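Local coordinates for protein coenzyme A transferase (Yersinia pestis, PDB 3QLI) that probably transfers coenzyme A between carboxylic acids such as acetate, at residues I261-V265 against D318-D322; G289-T294 against A311-V317. All coordinates share one frame. Numbering follows the deposited sequence.

Interaction 1. Residues I261-V265 against D318-D322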
ATOM      1  N   ILE A 261      -7.462   7.445  21.064  1.00 13.66           N
ATOM      2  CA  ILE A 261      -8.149   7.452  19.778  1.00 13.43           C
ATOM      3  C   ILE A 261      -7.293   8.136  18.720  1.00 12.87           C
ATOM      4  O   ILE A 261      -6.830   9.258  18.915  1.00 13.81           O
ATOM      5  CB  ILE A 261      -9.510   8.191  19.856  1.00 12.77           C
ATOM      6  CG1 ILE A 261     -10.531   7.379  20.664  1.00 15.50           C
ATOM      7  CG2 ILE A 261     -10.063   8.467  18.442  1.00 12.63           C
ATOM      8  CD1 ILE A 261     -11.835   8.126  20.905  1.00 15.68           C
ATOM      9  N   HIS A 262      -7.062   7.431  17.618  1.00 12.50           N
ATOM     10  CA  HIS A 262      -6.509   8.027  16.401  1.00 11.79           C
ATOM     11  C   HIS A 262      -7.188   7.304  15.255  1.00 11.56           C
ATOM     12  O   HIS A 262      -6.781   6.197  14.856  1.00 11.56           O
ATOM     13  CB  HIS A 262      -4.988   7.843  16.335  1.00 13.38           C
ATOM     14  CG  HIS A 262      -4.366   8.407  15.092  1.00 13.38           C
ATOM     15  ND1 HIS A 262      -3.578   9.540  15.096  1.00 13.75           N
ATOM     16  CD2 HIS A 262      -4.424   7.996  13.802  1.00 11.05           C
ATOM     17  CE1 HIS A 262      -3.170   9.795  13.864  1.00 15.18           C
ATOM     18  NE2 HIS A 262      -3.661   8.864  13.060  1.00 13.48           N
ATOM     19  N   THR A 263      -8.242   7.925  14.741  1.00 13.32           N
ATOM     20  CA  THR A 263      -9.172   7.240  13.870  1.00 11.60           C
ATOM     21  C   THR A 263      -9.393   8.099  12.633  1.00 13.77           C
ATOM     22  O   THR A 263      -9.175   9.312  12.671  1.00 12.29           O
ATOM     23  CB  THR A 263     -10.493   7.005  14.622  1.00 12.66           C
ATOM     24  OG1 THR A 263     -11.352   6.160  13.843  1.00 14.26           O
ATOM     25  CG2 THR A 263     -11.188   8.349  14.947  1.00 11.01           C
ATOM     26  N   GLU A 264      -9.788   7.478  11.526  1.00 12.10           N
ATOM     27  CA  GLU A 264     -10.159   8.270  10.355  1.00 12.55           C
ATOM     28  C   GLU A 264     -11.510   8.925  10.608  1.00 12.25           C
ATOM     29  O   GLU A 264     -11.615  10.150  10.640  1.00 14.01           O
ATOM     30  CB  GLU A 264     -10.212   7.408   9.099  1.00 12.90           C
ATOM     31  CG  GLU A 264     -10.544   8.202   7.819  1.00 13.99           C
ATOM     32  CD  GLU A 264     -10.919   7.277   6.671  1.00 13.96           C
ATOM     33  OE1 GLU A 264     -10.079   6.444   6.279  1.00 16.24           O
ATOM     34  OE2 GLU A 264     -12.062   7.379   6.179  1.00 17.42           O
ATOM     35  N   VAL A 265     -12.542   8.110  10.796  1.00 10.30           N
ATOM     36  CA  VAL A 265     -13.861   8.642  11.127  1.00 16.28           C
ATOM     37  C   VAL A 265     -14.149   8.542  12.633  1.00 13.76           C
ATOM     38  O   VAL A 265     -13.931   7.494  13.263  1.00 15.86           O
ATOM     39  CB  VAL A 265     -15.001   7.932  10.336  1.00 16.07           C
ATOM     40  CG1 VAL A 265     -15.115   6.498  10.756  1.00 26.17           C
ATOM     41  CG2 VAL A 265     -16.348   8.633  10.566  1.00 17.90           C
ATOM     42  N   ASP A 318      -4.028  13.705   5.413  1.00 11.11           N
ATOM     43  CA  ASP A 318      -2.667  13.314   5.050  1.00 15.05           C
ATOM     44  C   ASP A 318      -1.783  13.126   6.287  1.00 14.56           C
ATOM     45  O   ASP A 318      -0.687  12.580   6.194  1.00 16.07           O
ATOM     46  CB  ASP A 318      -2.035  14.294   4.046  1.00 14.59           C
ATOM     47  CG  ASP A 318      -2.064  15.746   4.526  1.00 20.00           C
ATOM     48  OD1 ASP A 318      -3.091  16.219   5.064  1.00 15.65           O
ATOM     49  OD2 ASP A 318      -1.040  16.429   4.344  1.00 26.17           O
ATOM     50  N   TYR A 319      -2.270  13.567   7.446  1.00 12.05           N
ATOM     51  CA  TYR A 319      -1.628  13.226   8.729  1.00 13.12           C
ATOM     52  C   TYR A 319      -2.263  11.974   9.315  1.00 14.16           C
ATOM     53  O   TYR A 319      -1.591  10.978   9.615  1.00 14.09           O
ATOM     54  CB  TYR A 319      -1.777  14.386   9.720  1.00 15.75           C
ATOM     55  CG  TYR A 319      -1.291  14.113  11.143  1.00 15.80           C
ATOM     56  CD1 TYR A 319       0.032  14.342  11.502  1.00 18.26           C
ATOM     57  CD2 TYR A 319      -2.161  13.649  12.129  1.00 15.17           C
ATOM     58  CE1 TYR A 319       0.480  14.108  12.788  1.00 17.96           C
ATOM     59  CE2 TYR A 319      -1.717  13.410  13.420  1.00 16.93           C
ATOM     60  CZ  TYR A 319      -0.391  13.645  13.742  1.00 17.29           C
ATOM     61  OH  TYR A 319       0.063  13.422  15.031  1.00 19.46           O
ATOM     62  N   VAL A 320      -3.576  12.031   9.487  1.00 12.48           N
ATOM     63  CA  VAL A 320      -4.275  10.985  10.216  1.00 11.49           C
ATOM     64  C   VAL A 320      -4.101   9.623   9.564  1.00 15.55           C
ATOM     65  O   VAL A 320      -3.901   8.616  10.262  1.00 13.11           O
ATOM     66  CB  VAL A 320      -5.777  11.300  10.327  1.00 13.42           C
ATOM     67  CG1 VAL A 320      -6.533  10.099  10.888  1.00 11.29           C
ATOM     68  CG2 VAL A 320      -5.994  12.561  11.183  1.00 10.27           C
ATOM     69  N   ASN A 321      -4.193   9.588   8.236  1.00 13.54           N
ATOM     70  CA  ASN A 321      -4.130   8.327   7.500  1.00 14.30           C
ATOM     71  C   ASN A 321      -2.732   8.002   6.963  1.00 15.81           C
ATOM     72  O   ASN A 321      -2.590   7.115   6.133  1.00 15.44           O
ATOM     73  CB  ASN A 321      -5.140   8.312   6.331  1.00 12.39           C
ATOM     74  CG  ASN A 321      -6.557   8.034   6.791  1.00 15.96           C
ATOM     75  OD1 ASN A 321      -7.049   8.676   7.716  1.00 14.78           O
ATOM     76  ND2 ASN A 321      -7.211   7.038   6.174  1.00 16.22           N
ATOM     77  N   ASP A 322      -1.705   8.711   7.424  1.00 14.74           N
ATOM     78  CA  ASP A 322      -0.330   8.359   7.060  1.00 15.78           C
ATOM     79  C   ASP A 322       0.089   7.154   7.906  1.00 16.46           C
ATOM     80  O   ASP A 322       0.147   7.243   9.132  1.00 14.63           O
ATOM     81  CB  ASP A 322       0.608   9.540   7.335  1.00 16.08           C
ATOM     82  CG  ASP A 322       2.053   9.260   6.927  1.00 21.88           C
ATOM     83  OD1 ASP A 322       2.425   8.073   6.755  1.00 17.61           O
ATOM     84  OD2 ASP A 322       2.815  10.239   6.788  1.00 18.98           O
TER
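His262 sets the edge of its imidazole against Val320 and the side of Tyr319, at the end of the short helix 317-320. Its NE2 donates a hydrogen bond to Val320 O (2.8 Å), a carbonyl at the helix end, while His262 CE1 comes within 3.9 Å of Tyr319 CE2. Val320 points toward the loop 261-265 and sets its CG1 3.3 Å from Thr263 O and 4.1 Å from Glu264 CA. Just past the helix, Asn321 ND2 donates to Glu264 OE1 (2.9 Å), and the same ND2 also reaches Asp365. The phenol hydroxyl of Tyr319 is bonded away from this loop, to Asp287. Glu264 is the residue that becomes covalently linked to coenzyme A, and Glu76, another CoA-binding residue, lies about 6 Å from it, side chain to side chain. The His262 bond ties the loop to the helix end, whereas Asn321 ND2 holds OE1 of Glu264 and probably helps to orient its carboxylate, consistent with a glutamate that forms a covalent CoA adduct, as in family I CoA transferases.

Interaction 2. Residues G289-T294 against A311-V317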
ATOM      1  N   GLY A 289      -3.174  13.077  25.034  1.00 15.56           N
ATOM      2  CA  GLY A 289      -4.245  13.778  25.717  1.00 18.79           C
ATOM      3  C   GLY A 289      -5.434  14.151  24.839  1.00 20.94           C
ATOM      4  O   GLY A 289      -6.438  14.648  25.340  1.00 20.52           O
ATOM      5  N   ARG A 290      -5.341  13.925  23.533  1.00 16.77           N
ATOM      6  CA  ARG A 290      -6.439  14.339  22.652  1.00 17.27           C
ATOM      7  C   ARG A 290      -6.832  13.250  21.659  1.00 17.07           C
ATOM      8  O   ARG A 290      -5.980  12.519  21.160  1.00 15.79           O
ATOM      9  CB  ARG A 290      -6.131  15.672  21.951  1.00 20.10           C
ATOM     10  CG  ARG A 290      -5.003  15.613  20.958  1.00 25.02           C
ATOM     11  CD  ARG A 290      -4.477  16.999  20.589  1.00 29.67           C
ATOM     12  NE  ARG A 290      -3.304  16.889  19.714  1.00 29.90           N
ATOM     13  CZ  ARG A 290      -2.495  17.897  19.408  1.00 31.49           C
ATOM     14  NH1 ARG A 290      -2.721  19.117  19.895  1.00 33.75           N
ATOM     15  NH2 ARG A 290      -1.457  17.682  18.617  1.00 29.37           N
ATOM     16  N   SER A 291      -8.135  13.124  21.412  1.00 13.69           N
ATOM     17  CA  SER A 291      -8.644  12.152  20.455  1.00 15.12           C
ATOM     18  C   SER A 291      -8.560  12.764  19.060  1.00 14.67           C
ATOM     19  O   SER A 291      -9.119  13.835  18.810  1.00 14.96           O
ATOM     20  CB  SER A 291     -10.098  11.782  20.772  1.00 16.67           C
ATOM     21  OG  SER A 291     -10.208  11.095  22.008  1.00 15.43           O
ATOM     22  N   VAL A 292      -7.845  12.092  18.165  1.00 13.46           N
ATOM     23  CA  VAL A 292      -7.609  12.608  16.808  1.00 13.06           C
ATOM     24  C   VAL A 292      -8.495  11.896  15.795  1.00 11.87           C
ATOM     25  O   VAL A 292      -8.656  10.663  15.863  1.00 11.38           O
ATOM     26  CB  VAL A 292      -6.116  12.449  16.417  1.00 14.65           C
ATOM     27  CG1 VAL A 292      -5.905  12.686  14.932  1.00 14.56           C
ATOM     28  CG2 VAL A 292      -5.251  13.406  17.245  1.00 15.19           C
ATOM     29  N   PHE A 293      -9.080  12.673  14.871  1.00 11.57           N
ATOM     30  CA  PHE A 293      -9.924  12.138  13.801  1.00 13.22           C
ATOM     31  C   PHE A 293      -9.829  13.074  12.593  1.00 11.26           C
ATOM     32  O   PHE A 293      -9.375  14.211  12.726  1.00 12.79           O
ATOM     33  CB  PHE A 293     -11.389  12.021  14.251  1.00 13.38           C
ATOM     34  CG  PHE A 293     -12.092  13.358  14.406  1.00 15.57           C
ATOM     35  CD1 PHE A 293     -12.985  13.807  13.442  1.00 15.22           C
ATOM     36  CD2 PHE A 293     -11.834  14.171  15.514  1.00 17.61           C
ATOM     37  CE1 PHE A 293     -13.627  15.035  13.571  1.00 17.15           C
ATOM     38  CE2 PHE A 293     -12.471  15.407  15.659  1.00 16.10           C
ATOM     39  CZ  PHE A 293     -13.370  15.841  14.687  1.00 16.52           C
ATOM     40  N   THR A 294     -10.242  12.607  11.417  1.00 10.80           N
ATOM     41  CA  THR A 294     -10.192  13.472  10.236  1.00 10.84           C
ATOM     42  C   THR A 294     -11.571  13.914   9.721  1.00 13.97           C
ATOM     43  O   THR A 294     -11.692  14.989   9.143  1.00 14.14           O
ATOM     44  CB  THR A 294      -9.315  12.888   9.099  1.00 11.23           C
ATOM     45  OG1 THR A 294      -8.786  13.964   8.316  1.00 12.16           O
ATOM     46  CG2 THR A 294     -10.095  11.924   8.199  1.00 11.76           C
ATOM     47  N   ALA A 311     -10.574  18.095  24.417  1.00 16.91           N
ATOM     48  CA  ALA A 311      -9.837  16.837  24.290  1.00 17.97           C
ATOM     49  C   ALA A 311     -10.135  16.093  22.993  1.00 18.01           C
ATOM     50  O   ALA A 311      -9.803  14.918  22.856  1.00 18.10           O
ATOM     51  CB  ALA A 311     -10.085  15.929  25.496  1.00 20.38           C
ATOM     52  N   ILE A 312     -10.773  16.774  22.045  1.00 16.90           N
ATOM     53  CA  ILE A 312     -10.998  16.201  20.721  1.00 17.75           C
ATOM     54  C   ILE A 312     -10.331  17.149  19.733  1.00 22.40           C
ATOM     55  O   ILE A 312     -10.492  18.370  19.827  1.00 23.21           O
ATOM     56  CB  ILE A 312     -12.515  16.008  20.420  1.00 22.16           C
ATOM     57  CG1 ILE A 312     -13.126  15.008  21.404  1.00 17.17           C
ATOM     58  CG2 ILE A 312     -12.753  15.505  18.988  1.00 22.20           C
ATOM     59  CD1 ILE A 312     -14.647  14.899  21.330  1.00 21.33           C
ATOM     60  N   PHE A 313      -9.549  16.601  18.806  1.00 16.40           N
ATOM     61  CA  PHE A 313      -8.725  17.453  17.949  1.00 14.39           C
ATOM     62  C   PHE A 313      -8.684  16.902  16.535  1.00 16.33           C
ATOM     63  O   PHE A 313      -8.023  15.902  16.291  1.00 14.35           O
ATOM     64  CB  PHE A 313      -7.306  17.535  18.535  1.00 16.70           C
ATOM     65  CG  PHE A 313      -6.459  18.638  17.956  1.00 17.62           C
ATOM     66  CD1 PHE A 313      -6.656  19.955  18.341  1.00 19.55           C
ATOM     67  CD2 PHE A 313      -5.436  18.353  17.072  1.00 18.89           C
ATOM     68  CE1 PHE A 313      -5.868  20.971  17.823  1.00 20.18           C
ATOM     69  CE2 PHE A 313      -4.640  19.356  16.558  1.00 20.96           C
ATOM     70  CZ  PHE A 313      -4.859  20.672  16.927  1.00 20.35           C
ATOM     71  N   SER A 314      -9.383  17.543  15.599  1.00 15.37           N
ATOM     72  CA  SER A 314      -9.355  17.055  14.226  1.00 14.82           C
ATOM     73  C   SER A 314      -8.024  17.393  13.557  1.00 13.05           C
ATOM     74  O   SER A 314      -7.400  18.426  13.838  1.00 13.10           O
ATOM     75  CB  SER A 314     -10.520  17.616  13.409  1.00 13.75           C
ATOM     76  OG  SER A 314     -10.344  18.997  13.194  1.00 13.57           O
ATOM     77  N   ARG A 315      -7.584  16.505  12.674  1.00 13.89           N
ATOM     78  CA  ARG A 315      -6.390  16.767  11.878  1.00 14.26           C
ATOM     79  C   ARG A 315      -6.610  16.333  10.430  1.00 13.16           C
ATOM     80  O   ARG A 315      -7.487  15.513  10.146  1.00 11.15           O
ATOM     81  CB  ARG A 315      -5.168  16.093  12.518  1.00 15.24           C
ATOM     82  CG  ARG A 315      -4.927  16.597  13.950  1.00 16.53           C
ATOM     83  CD  ARG A 315      -3.527  16.281  14.477  1.00 21.66           C
ATOM     84  NE  ARG A 315      -2.487  16.936  13.696  1.00 19.65           N
ATOM     85  CZ  ARG A 315      -1.212  17.036  14.068  1.00 24.12           C
ATOM     86  NH1 ARG A 315      -0.817  16.528  15.230  1.00 24.66           N
ATOM     87  NH2 ARG A 315      -0.332  17.658  13.279  1.00 20.24           N
ATOM     88  N   PRO A 316      -5.837  16.904   9.497  1.00 13.16           N
ATOM     89  CA  PRO A 316      -6.051  16.606   8.073  1.00 13.12           C
ATOM     90  C   PRO A 316      -5.737  15.164   7.717  1.00 14.95           C
ATOM     91  O   PRO A 316      -4.951  14.517   8.408  1.00 12.26           O
ATOM     92  CB  PRO A 316      -5.067  17.546   7.354  1.00 13.95           C
ATOM     93  CG  PRO A 316      -4.112  18.022   8.415  1.00 15.55           C
ATOM     94  CD  PRO A 316      -4.886  18.007   9.698  1.00 14.22           C
ATOM     95  N   VAL A 317      -6.325  14.681   6.626  1.00 10.41           N
ATOM     96  CA  VAL A 317      -6.257  13.254   6.316  1.00 11.17           C
ATOM     97  C   VAL A 317      -4.845  12.800   5.947  1.00 12.88           C
ATOM     98  O   VAL A 317      -4.483  11.651   6.182  1.00 13.95           O
ATOM     99  CB  VAL A 317      -7.280  12.857   5.224  1.00 11.47           C
ATOM    100  CG1 VAL A 317      -6.969  13.591   3.898  1.00 13.39           C
ATOM    101  CG2 VAL A 317      -7.325  11.338   5.053  1.00 13.25           C
TER
HETATM  102  O   HOH W   1     -10.856  12.663  23.986  1.00 18.55           O
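Gly289 leads in with a phi of 89°, where a CB would jam against the preceding carbonyl O, so a residue without a side chain fits; its O lies 3.9 Å from Ala311 CB. At Arg290 the side chain extends across the neighbouring strand: CD packs 3.5 Å from Phe313 CB, and the guanidinium stacks flat on the ring, with CZ of Arg290 4.1 Å from the Phe313 centroid and planes at 7°, a cation-pi pair. Arg290 NH2 is also 3.6 Å from Arg315 NH1; Asp287, salt-bridged to both, probably offsets the like charges. Ser291 N then donates to Ala311 O (2.8 Å), and Ser291 O accepts from Phe313 N (2.8 Å); a water bridges Ser291 OG (2.6 Å) and Ala311 O (2.7 Å), and the hydroxyl also bonds Asn281. The backbone bonds pair 291-293 with 312-314 as a short, weakly bonded parallel sheet, whose axes pass 4.8 Å apart at 26°; helix 300-306 lies in the connection between the strands. Val292 shares a face with Phe313, and its CA makes a CH...O contact with Phe313 O (3.4 Å), while its CG1 reaches Arg315 CG at 4.1 Å. On the other face Phe293 places CE2 3.3 Å from Ile312 CG2 and receives a CH-pi contact from Ser314 CB, 3.9 Å from the ring centroid. Phe293 O accepts from Arg315 N (2.9 Å). Thr294 ends the segment by donating from OG1 to Arg315 O (2.7 Å), just ahead of Pro316, the N-cap residue of helix 317-320.

How the interactions relate
Strand 291-293 joins the two contacts: 261-265 flanks it, and 312-314 is its parallel partner. Thr263 N to Val292 O (3.0 Å) and Glu264 O to Thr294 N (2.9 Å) are probable backbone hydrogen bonds between the interactions, and 312-314 runs on into helix 317-320, so Val320 CG2 packs 3.5 Å from Arg315 O. Interaction 1 is the more buried and nearer the chain centre, and it rests on two side-chain hydrogen bonds, one of them at Glu264, the residue that takes CoA covalently. Interaction 2, nested in the chain loop that interaction 1 closes, extends to a partly exposed arginine-phenylalanine stack and depends on backbone pairing; its Thr294 end approaches Glu264.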